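Local atomic coordinates of endoglucanase E-5 (Thermobifida fusca, PDB entry 2CKS), a protein that catalyses the internal hydrolysis of beta-1,4-glucosidic linkages in cellulose, lichenin and cereal beta-D-glucans, here represented by its family 5 catalytic domain. Residues Tyr8-Val13 with Asp163-Ile168; Gln27-Ser32 with Ile260-Trp265; Arg81-Ile86 with Ala120-Arg125. All coordinates share one frame; numbering follows the deposited sequence.

Contact 1 (Tyr8-Val13 with Asp163-Ile168); sequences YGKVQV and DPDSVI. With NA (sodium ion), chain H.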
loop_
_atom_site.group_PDB
_atom_site.type_symbol
_atom_site.label_atom_id
_atom_site.label_comp_id
_atom_site.label_asym_id
_atom_site.label_seq_id
_atom_site.Cartn_x
_atom_site.Cartn_y
_atom_site.Cartn_z
ATOM N N TYR A 8 -9.030 -9.809 13.353
ATOM C CA TYR A 8 -7.882 -9.092 13.910
ATOM C C TYR A 8 -8.257 -7.783 14.593
ATOM O O TYR A 8 -7.490 -7.265 15.406
ATOM C CB TYR A 8 -6.838 -8.840 12.831
ATOM C CG TYR A 8 -6.396 -10.082 12.098
ATOM C CD1 TYR A 8 -5.920 -11.196 12.789
ATOM C CD2 TYR A 8 -6.448 -10.143 10.705
ATOM C CE1 TYR A 8 -5.504 -12.334 12.113
ATOM C CE2 TYR A 8 -6.038 -11.276 10.026
ATOM C CZ TYR A 8 -5.569 -12.363 10.729
ATOM O OH TYR A 8 -5.155 -13.491 10.060
ATOM N N GLY A 9 -9.416 -7.225 14.257
ATOM C CA GLY A 9 -9.907 -6.036 14.926
ATOM C C GLY A 9 -9.078 -4.791 14.684
ATOM O O GLY A 9 -8.566 -4.551 13.593
ATOM N N LYS A 10 -8.939 -4.000 15.738
ATOM C CA LYS A 10 -8.271 -2.715 15.684
ATOM C C LYS A 10 -6.762 -2.921 15.705
ATOM O O LYS A 10 -6.131 -2.956 16.767
ATOM C CB LYS A 10 -8.720 -1.887 16.881
ATOM C CG LYS A 10 -8.263 -0.457 16.885
ATOM C CD LYS A 10 -8.547 0.142 18.257
ATOM C CE LYS A 10 -8.656 1.633 18.187
ATOM N NZ LYS A 10 -9.408 2.187 19.339
ATOM N N VAL A 11 -6.176 -3.068 14.529
ATOM C CA VAL A 11 -4.755 -3.350 14.456
ATOM C C VAL A 11 -3.965 -2.129 14.947
ATOM O O VAL A 11 -4.401 -0.990 14.803
ATOM C CB VAL A 11 -4.318 -3.793 13.043
ATOM C CG1 VAL A 11 -4.974 -5.132 12.654
ATOM C CG2 VAL A 11 -4.605 -2.731 12.005
ATOM N N GLN A 12 -2.830 -2.381 15.596
ATOM C CA GLN A 12 -1.954 -1.326 16.117
ATOM C C GLN A 12 -0.526 -1.829 16.061
ATOM O O GLN A 12 -0.298 -3.017 16.122
ATOM C CB GLN A 12 -2.278 -1.015 17.584
ATOM C CG GLN A 12 -3.672 -0.506 17.866
ATOM C CD GLN A 12 -3.820 0.981 17.628
ATOM O OE1 GLN A 12 -3.614 1.789 18.555
ATOM N NE2 GLN A 12 -4.198 1.358 16.404
ATOM N N VAL A 13 0.443 -0.926 15.986
ATOM C CA VAL A 13 1.832 -1.320 16.095
ATOM C C VAL A 13 2.112 -1.788 17.528
ATOM O O VAL A 13 1.666 -1.171 18.498
ATOM C CB VAL A 13 2.767 -0.174 15.721
ATOM C CG1 VAL A 13 4.208 -0.494 16.101
ATOM C CG2 VAL A 13 2.651 0.116 14.235
ATOM N N ASP A 163 -8.341 11.418 14.285
ATOM C CA ASP A 163 -8.389 9.971 14.341
ATOM C C ASP A 163 -7.095 9.535 15.028
ATOM O O ASP A 163 -6.138 9.157 14.372
ATOM C CB ASP A 163 -8.497 9.435 12.917
ATOM C CG ASP A 163 -8.751 7.958 12.854
ATOM O OD1 ASP A 163 -9.097 7.337 13.888
ATOM O OD2 ASP A 163 -8.652 7.330 11.773
ATOM N N PRO A 164 -7.055 9.643 16.354
ATOM C CA PRO A 164 -5.807 9.410 17.091
ATOM C C PRO A 164 -5.263 7.981 17.061
ATOM O O PRO A 164 -4.066 7.792 17.266
ATOM C CB PRO A 164 -6.171 9.812 18.528
ATOM C CG PRO A 164 -7.640 9.643 18.599
ATOM C CD PRO A 164 -8.159 10.030 17.250
ATOM N N ASP A 165 -6.132 6.991 16.879
ATOM C CA ASP A 165 -5.773 5.579 17.105
ATOM C C ASP A 165 -5.555 4.762 15.832
ATOM O O ASP A 165 -5.744 3.539 15.812
ATOM C CB ASP A 165 -6.846 4.900 17.953
ATOM C CG ASP A 165 -8.230 4.944 17.315
ATOM O OD1 ASP A 165 -8.413 5.550 16.233
ATOM O OD2 ASP A 165 -9.218 4.401 17.847
ATOM N N SER A 166 -5.173 5.450 14.760
ATOM C CA SER A 166 -4.999 4.827 13.451
ATOM C C SER A 166 -3.523 4.714 13.102
ATOM O O SER A 166 -2.687 5.492 13.580
ATOM C CB SER A 166 -5.717 5.638 12.374
ATOM O OG SER A 166 -5.205 6.956 12.304
ATOM N N VAL A 167 -3.208 3.731 12.269
ATOM C CA VAL A 167 -1.841 3.469 11.878
ATOM C C VAL A 167 -1.550 4.298 10.653
ATOM O O VAL A 167 -2.375 4.384 9.746
ATOM C CB VAL A 167 -1.654 1.986 11.542
ATOM C CG1 VAL A 167 -0.245 1.721 11.038
ATOM C CG2 VAL A 167 -1.956 1.131 12.769
ATOM N N ILE A 168 -0.384 4.923 10.647
ATOM C CA ILE A 168 0.069 5.720 9.520
ATOM C C ILE A 168 1.330 5.086 8.948
ATOM O O ILE A 168 2.234 4.715 9.681
ATOM C CB ILE A 168 0.295 7.178 9.952
ATOM C CG1 ILE A 168 -1.056 7.811 10.323
ATOM C CG2 ILE A 168 0.985 7.967 8.854
ATOM C CD1 ILE A 168 -0.951 9.101 11.107
HETATM NA NA NA H . -10.196 5.073 14.036
HETATM O O HOH W 1 -10.141 5.389 11.216
HETATM O O HOH W 2 -10.973 4.358 16.196
HETATM O O HOH W 3 -8.265 3.150 13.921
HETATM O O HOH W 4 -8.507 4.558 13.833
#
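K10 keeps CG anti to its backbone N and runs extended to NZ, while D165 holds CG in the crowded position between N and carbonyl carbon (chi1 59°); the two side chains meet at about a right angle. They join the N-terminal segment, which leads into the small hairpin of strands 12-14 and 17-19, to the turn between helix 145-162 and strand 168-170. The site lies at the N-terminal end of the strands of a (beta/alpha)8 barrel, the end away from the catalytic residues. K10 NZ and D165 OD2 form a salt bridge at 2.7 Å, though as a hydrogen bond it is weak. Lysine suits this place because its long chain spans the gap and brings a positive charge to the two metal-binding aspartates.

Q12 makes the second link. Its chain bends at chi2 (-83°), and NE2 gives one bond to D165 O at 2.7 Å, from well above that carbonyl plane, and another to V11 O at 2.8 Å, lying in the plane of the Q12 amide. A primary amide, with two N-H groups, can serve both carbonyls. D165 and Q12 are each modelled in two conformers, and these bonds belong to one. V167 CG2 rests 3.8 Å from V11 O, and V167 also packs on M200, while the V11 side chain turns to Y95; valine suits both buried places.

A type I turn from D163 to S166 has D163 first and D165 third, which brings both carboxylates to the sodium ion. A127 O, K129 O and water molecules complete the sodium site, and a zinc ion also binds both aspartates and A127 O. The sodium lies 2.5 Å from D163 OD1 and 2.9 Å from D165 OD1.

Contact 2 (Gln27-Ser32 with Ile260-Trp265); sequences QLRGMS and IGWTKW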
loop_
_atom_site.group_PDB
_atom_site.type_symbol
_atom_site.label_atom_id
_atom_site.label_comp_id
_atom_site.label_asym_id
_atom_site.label_seq_id
_atom_site.Cartn_x
_atom_site.Cartn_y
_atom_site.Cartn_z
ATOM N N GLN A 27 0.119 -10.595 9.848
ATOM C CA GLN A 27 0.574 -10.264 8.504
ATOM C C GLN A 27 -0.652 -10.080 7.613
ATOM O O GLN A 27 -1.340 -11.052 7.296
ATOM C CB GLN A 27 1.455 -11.380 7.946
ATOM C CG GLN A 27 2.102 -10.999 6.645
ATOM C CD GLN A 27 2.735 -12.142 5.889
ATOM O OE1 GLN A 27 2.474 -13.325 6.167
ATOM N NE2 GLN A 27 3.549 -11.795 4.903
ATOM N N LEU A 28 -0.929 -8.840 7.222
ATOM C CA LEU A 28 -2.056 -8.550 6.339
ATOM C C LEU A 28 -1.563 -8.565 4.897
ATOM O O LEU A 28 -0.650 -7.827 4.556
ATOM C CB LEU A 28 -2.661 -7.188 6.680
ATOM C CG LEU A 28 -3.126 -6.989 8.119
ATOM C CD1 LEU A 28 -3.662 -5.581 8.327
ATOM C CD2 LEU A 28 -4.178 -8.025 8.488
ATOM N N ARG A 29 -2.159 -9.421 4.068
ATOM C CA ARG A 29 -1.747 -9.574 2.681
ATOM C C ARG A 29 -2.907 -9.291 1.758
ATOM O O ARG A 29 -4.038 -9.717 2.008
ATOM C CB ARG A 29 -1.236 -10.987 2.409
ATOM C CG ARG A 29 -0.129 -11.432 3.359
ATOM C CD ARG A 29 0.248 -12.887 3.248
ATOM N NE ARG A 29 -0.939 -13.720 3.388
ATOM C CZ ARG A 29 -1.176 -14.840 2.722
ATOM N NH1 ARG A 29 -0.287 -15.340 1.874
ATOM N NH2 ARG A 29 -2.321 -15.470 2.926
ATOM N N GLY A 30 -2.633 -8.602 0.658
ATOM C CA GLY A 30 -3.686 -8.250 -0.266
ATOM C C GLY A 30 -3.171 -7.604 -1.531
ATOM O O GLY A 30 -2.089 -7.925 -1.988
ATOM N N MET A 31 -3.974 -6.697 -2.080
ATOM C CA MET A 31 -3.727 -6.106 -3.377
ATOM C C MET A 31 -3.842 -4.604 -3.311
ATOM O O MET A 31 -4.648 -4.062 -2.558
ATOM C CB MET A 31 -4.786 -6.588 -4.375
ATOM C CG MET A 31 -4.695 -8.050 -4.765
ATOM S SD MET A 31 -3.112 -8.483 -5.557
ATOM C CE MET A 31 -3.138 -7.400 -6.974
ATOM N N SER A 32 -3.047 -3.947 -4.135
ATOM C CA SER A 32 -3.194 -2.533 -4.426
ATOM C C SER A 32 -3.997 -2.340 -5.695
ATOM O O SER A 32 -3.768 -3.039 -6.677
ATOM C CB SER A 32 -1.829 -1.891 -4.631
ATOM O OG SER A 32 -1.956 -0.486 -4.810
ATOM N N ILE A 260 5.563 -9.368 7.837
ATOM C CA ILE A 260 5.507 -8.102 7.115
ATOM C C ILE A 260 4.350 -8.145 6.121
ATOM O O ILE A 260 4.335 -8.972 5.205
ATOM C CB ILE A 260 6.818 -7.858 6.371
ATOM C CG1 ILE A 260 7.975 -7.691 7.371
ATOM C CG2 ILE A 260 6.708 -6.622 5.476
ATOM C CD1 ILE A 260 9.346 -7.840 6.739
ATOM N N GLY A 261 3.379 -7.258 6.307
ATOM C CA GLY A 261 2.228 -7.208 5.423
ATOM C C GLY A 261 2.600 -6.681 4.051
ATOM O O GLY A 261 3.625 -6.008 3.879
ATOM N N TRP A 262 1.772 -7.007 3.064
ATOM C CA TRP A 262 1.987 -6.549 1.706
ATOM C C TRP A 262 0.716 -6.410 0.886
ATOM O O TRP A 262 -0.285 -7.088 1.129
ATOM C CB TRP A 262 2.958 -7.473 0.961
ATOM C CG TRP A 262 2.710 -8.989 0.986
ATOM C CD1 TRP A 262 3.367 -9.898 1.762
ATOM C CD2 TRP A 262 1.838 -9.759 0.134
ATOM N NE1 TRP A 262 2.953 -11.176 1.467
ATOM C CE2 TRP A 262 2.017 -11.124 0.469
ATOM C CE3 TRP A 262 0.893 -9.433 -0.851
ATOM C CZ2 TRP A 262 1.301 -12.153 -0.148
ATOM C CZ3 TRP A 262 0.202 -10.466 -1.482
ATOM C CH2 TRP A 262 0.409 -11.803 -1.126
ATOM N N THR A 263 0.790 -5.512 -0.093
ATOM C CA THR A 263 -0.234 -5.356 -1.118
ATOM C C THR A 263 0.452 -5.313 -2.473
ATOM O O THR A 263 1.251 -4.411 -2.734
ATOM C CB THR A 263 -1.086 -4.065 -0.890
ATOM O OG1 THR A 263 -0.252 -2.952 -0.528
ATOM C CG2 THR A 263 -2.035 -4.239 0.268
ATOM N N LYS A 264 0.135 -6.274 -3.340
ATOM C CA LYS A 264 0.796 -6.379 -4.631
ATOM C C LYS A 264 0.220 -5.381 -5.634
ATOM O O LYS A 264 -0.985 -5.138 -5.672
ATOM C CB LYS A 264 0.675 -7.796 -5.201
ATOM C CG LYS A 264 1.313 -7.949 -6.577
ATOM C CD LYS A 264 1.358 -9.369 -7.064
ATOM C CE LYS A 264 2.218 -9.471 -8.302
ATOM N NZ LYS A 264 1.752 -8.567 -9.393
ATOM N N TRP A 265 1.106 -4.826 -6.452
ATOM C CA TRP A 265 0.739 -3.972 -7.571
ATOM C C TRP A 265 0.508 -4.893 -8.768
ATOM O O TRP A 265 1.437 -5.594 -9.165
ATOM C CB TRP A 265 1.926 -3.055 -7.850
ATOM C CG TRP A 265 1.711 -1.935 -8.809
ATOM C CD1 TRP A 265 2.251 -1.822 -10.050
ATOM C CD2 TRP A 265 0.970 -0.722 -8.584
ATOM N NE1 TRP A 265 1.860 -0.642 -10.633
ATOM C CE2 TRP A 265 1.078 0.054 -9.753
ATOM C CE3 TRP A 265 0.208 -0.223 -7.521
ATOM C CZ2 TRP A 265 0.467 1.299 -9.884
ATOM C CZ3 TRP A 265 -0.405 1.009 -7.654
ATOM C CH2 TRP A 265 -0.264 1.758 -8.830
HETATM O O HOH W 5 4.358 -13.449 2.727
#
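The seam between the first and last strands of the eight-stranded parallel sheet runs from L28 and W262 to S32 and K264, with a ladder of backbone bonds that crosses back and forth. W262 N donates to L28 O, G30 N to W262 O, K264 N to G30 O and S32 N to K264 O, all with N to O distances of 2.8-3.1 Å. The axes of the two short strand segments are inclined by 35°. Glycine suits position 261 because a CB there would collide with L28 O, and G30 suits its place by a nearly fully extended backbone, which glycine takes more easily than other residues.

By joining strand 29-32 to strand 262-265 this seam closes the cylinder of the TIM barrel, and the two sides of the sheet differ accordingly. R29, W262, M31 and K264 point outward, to the layer of helices. W262 CG stands between its own N and carbonyl carbon (chi1 50°), and its indole lies beside the R29 chain, whose CB sits 3.7 Å from the centroid of the six-membered ring, squarely over the face. The aliphatic part of arginine thus covers the ring, while R29 NH1 goes on to K303 O of helix 295-304. Q27 NE2 donates to I260 O (2.9 Å) from above the carbonyl plane; water 5, in the indole plane, accepts from Q27 NE2 (2.9 Å) and W262 NE1 (3.0 Å). Further along, M31 SD packs against K264 CB.

Inside, T263 OG1 bonds to T230 O, and S32 OG, which bonds to S63 and R61, sits at the edge of the W265 ring near CE3. The W265 side chain comes within about 4 Å of that of E231, the probable nucleophile.

Contact 3 (Arg81-Ile86 with Ala120-Arg125); sequences RMHQLI and AEIAQR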
loop_
_atom_site.group_PDB
_atom_site.type_symbol
_atom_site.label_atom_id
_atom_site.label_comp_id
_atom_site.label_asym_id
_atom_site.label_seq_id
_atom_site.Cartn_x
_atom_site.Cartn_y
_atom_site.Cartn_z
ATOM N N ARG A 81 -15.194 9.534 -4.267
ATOM C CA ARG A 81 -14.974 8.156 -4.686
ATOM C C ARG A 81 -14.153 7.374 -3.649
ATOM O O ARG A 81 -14.399 6.185 -3.417
ATOM C CB ARG A 81 -14.321 8.115 -6.057
ATOM C CG ARG A 81 -13.987 6.731 -6.569
ATOM C CD ARG A 81 -15.171 5.769 -6.609
ATOM N NE ARG A 81 -14.841 4.626 -7.450
ATOM C CZ ARG A 81 -15.463 3.458 -7.436
ATOM N NH1 ARG A 81 -16.470 3.216 -6.607
ATOM N NH2 ARG A 81 -15.056 2.507 -8.263
ATOM N N MET A 82 -13.186 8.038 -3.032
ATOM C CA MET A 82 -12.390 7.402 -1.995
ATOM C C MET A 82 -13.261 7.033 -0.794
ATOM O O MET A 82 -13.146 5.934 -0.272
ATOM C CB MET A 82 -11.212 8.283 -1.590
ATOM C CG MET A 82 -10.122 8.380 -2.660
ATOM S SD MET A 82 -9.255 6.840 -3.026
ATOM C CE MET A 82 -8.106 6.776 -1.664
ATOM N N HIS A 83 -14.156 7.925 -0.375
ATOM C CA HIS A 83 -15.103 7.602 0.687
ATOM C C HIS A 83 -15.908 6.362 0.312
ATOM O O HIS A 83 -16.105 5.470 1.126
ATOM C CB HIS A 83 -16.094 8.741 0.900
ATOM C CG HIS A 83 -15.537 9.944 1.594
ATOM N ND1 HIS A 83 -14.774 9.875 2.744
ATOM C CD2 HIS A 83 -15.689 11.261 1.323
ATOM C CE1 HIS A 83 -14.470 11.100 3.139
ATOM N NE2 HIS A 83 -15.015 11.958 2.292
ATOM N N GLN A 84 -16.406 6.329 -0.923
ATOM C CA GLN A 84 -17.197 5.208 -1.388
ATOM C C GLN A 84 -16.394 3.916 -1.355
ATOM O O GLN A 84 -16.894 2.896 -0.906
ATOM C CB GLN A 84 -17.703 5.480 -2.797
ATOM C CG GLN A 84 -18.660 4.453 -3.326
ATOM C CD GLN A 84 -19.209 4.887 -4.660
ATOM O OE1 GLN A 84 -18.445 5.125 -5.596
ATOM N NE2 GLN A 84 -20.525 5.050 -4.740
ATOM N N LEU A 85 -15.138 3.967 -1.795
ATOM C CA LEU A 85 -14.313 2.767 -1.833
ATOM C C LEU A 85 -13.927 2.305 -0.426
ATOM O O LEU A 85 -13.836 1.119 -0.169
ATOM C CB LEU A 85 -13.071 2.989 -2.690
ATOM C CG LEU A 85 -13.322 3.075 -4.206
ATOM C CD1 LEU A 85 -12.091 3.667 -4.891
ATOM C CD2 LEU A 85 -13.665 1.720 -4.782
ATOM N N ILE A 86 -13.706 3.238 0.492
ATOM C CA ILE A 86 -13.409 2.875 1.876
ATOM C C ILE A 86 -14.592 2.132 2.483
ATOM O O ILE A 86 -14.415 1.122 3.152
ATOM C CB ILE A 86 -13.058 4.124 2.715
ATOM C CG1 ILE A 86 -11.685 4.662 2.303
ATOM C CG2 ILE A 86 -13.035 3.803 4.223
ATOM C CD1 ILE A 86 -11.456 6.090 2.722
ATOM N N ALA A 120 -7.570 15.392 6.369
ATOM C CA ALA A 120 -8.476 15.921 7.385
ATOM C C ALA A 120 -9.892 15.424 7.127
ATOM O O ALA A 120 -10.580 14.997 8.044
ATOM C CB ALA A 120 -8.451 17.429 7.399
ATOM N N GLU A 121 -10.329 15.470 5.872
ATOM C CA GLU A 121 -11.672 15.011 5.535
ATOM C C GLU A 121 -11.829 13.499 5.752
ATOM O O GLU A 121 -12.820 13.038 6.331
ATOM C CB GLU A 121 -12.052 15.376 4.102
ATOM C CG GLU A 121 -13.424 14.818 3.756
ATOM C CD GLU A 121 -14.077 15.410 2.530
ATOM O OE1 GLU A 121 -15.114 14.830 2.120
ATOM O OE2 GLU A 121 -13.579 16.420 1.983
ATOM N N ILE A 122 -10.847 12.727 5.301
ATOM C CA ILE A 122 -10.916 11.280 5.410
ATOM C C ILE A 122 -10.892 10.867 6.876
ATOM O O ILE A 122 -11.708 10.067 7.313
ATOM C CB ILE A 122 -9.744 10.623 4.655
ATOM C CG1 ILE A 122 -9.830 10.901 3.149
ATOM C CG2 ILE A 122 -9.680 9.119 4.955
ATOM C CD1 ILE A 122 -11.049 10.346 2.436
ATOM N N ALA A 123 -9.960 11.418 7.644
ATOM C CA ALA A 123 -9.833 11.041 9.052
ATOM C C ALA A 123 -11.075 11.389 9.872
ATOM O O ALA A 123 -11.470 10.618 10.742
ATOM C CB ALA A 123 -8.591 11.676 9.669
ATOM N N GLN A 124 -11.680 12.545 9.611
ATOM C CA GLN A 124 -12.894 12.931 10.338
ATOM C C GLN A 124 -14.040 11.980 9.998
ATOM O O GLN A 124 -14.696 11.449 10.898
ATOM C CB GLN A 124 -13.300 14.380 10.049
ATOM C CG GLN A 124 -14.388 14.918 10.999
ATOM C CD GLN A 124 -15.821 14.662 10.533
ATOM O OE1 GLN A 124 -16.067 14.333 9.366
ATOM N NE2 GLN A 124 -16.774 14.827 11.449
ATOM N N ARG A 125 -14.249 11.732 8.706
ATOM C CA ARG A 125 -15.358 10.891 8.264
ATOM C C ARG A 125 -15.253 9.468 8.787
ATOM O O ARG A 125 -16.256 8.867 9.180
ATOM C CB ARG A 125 -15.405 10.851 6.739
ATOM C CG ARG A 125 -16.558 10.036 6.164
ATOM C CD ARG A 125 -17.903 10.725 6.265
ATOM N NE ARG A 125 -18.024 11.842 5.326
ATOM C CZ ARG A 125 -18.328 11.728 4.027
ATOM N NH1 ARG A 125 -18.546 10.536 3.465
ATOM N NH2 ARG A 125 -18.406 12.822 3.280
#
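This is a helix-helix contact in the outer layer of the barrel, where H83 of helix 75-90 reaches across to E121, I122 and R125 of helix 112-126. The segment axes stay 11.1 Å apart at 34°, wide enough for large side chains to fill the interface. In the H83 conformer described, one of two modelled, NE2 donates an almost straight bond (166°) to E121 OE1 at 2.9 Å; the acceptor lies in the imidazole plane, but the donor stands above the carboxylate plane. E121 OE1 also takes a salt bridge from R76, and H83 ND1 bonds to H126, so both ring nitrogens are engaged and the ring's rotation is fixed.

R125, bent at chi2 and chi3, lays its guanidinium flat on one face of the ring, centres 3.8 Å apart and planes 21° apart; its charge would probably disfavour a protonated ring, whereas the E121 carboxylate would favour it. Nearer the barrel wall, I122 CD1 lies 3.6 Å from H83 CE1, and I86 CD1 meets I122 CG2 at 4.2 Å, isoleucines suited to the apolar side facing the strands. Such roughly parallel neighbouring helices, separated in sequence by strand 95-101, are typical of consecutive beta-alpha units in a TIM barrel.

Along the chain the segments come in the order 8-13, 27-32, 81-86, 120-125, 163-168, 260-265. Contacts 1 and 2 therefore interlock, while contact 3 is nested within the loops closed by both. Contact 3 belongs to the helical layer outside the barrel wall. Centres of contacts 1 and 2 lie about 17 Å apart, of 2 and 3 about 21 Å. Y8 CD2 touches L28 CD2 (3.8 Å), and D163 CB touches A123 O (3.9 Å), so contact 1 adjoins both others. Segments far apart in sequence are thus brought together: contact 2 closes the barrel between its first and last strands, and contact 1 ties the N-terminal segment to the barrel end away from catalysis.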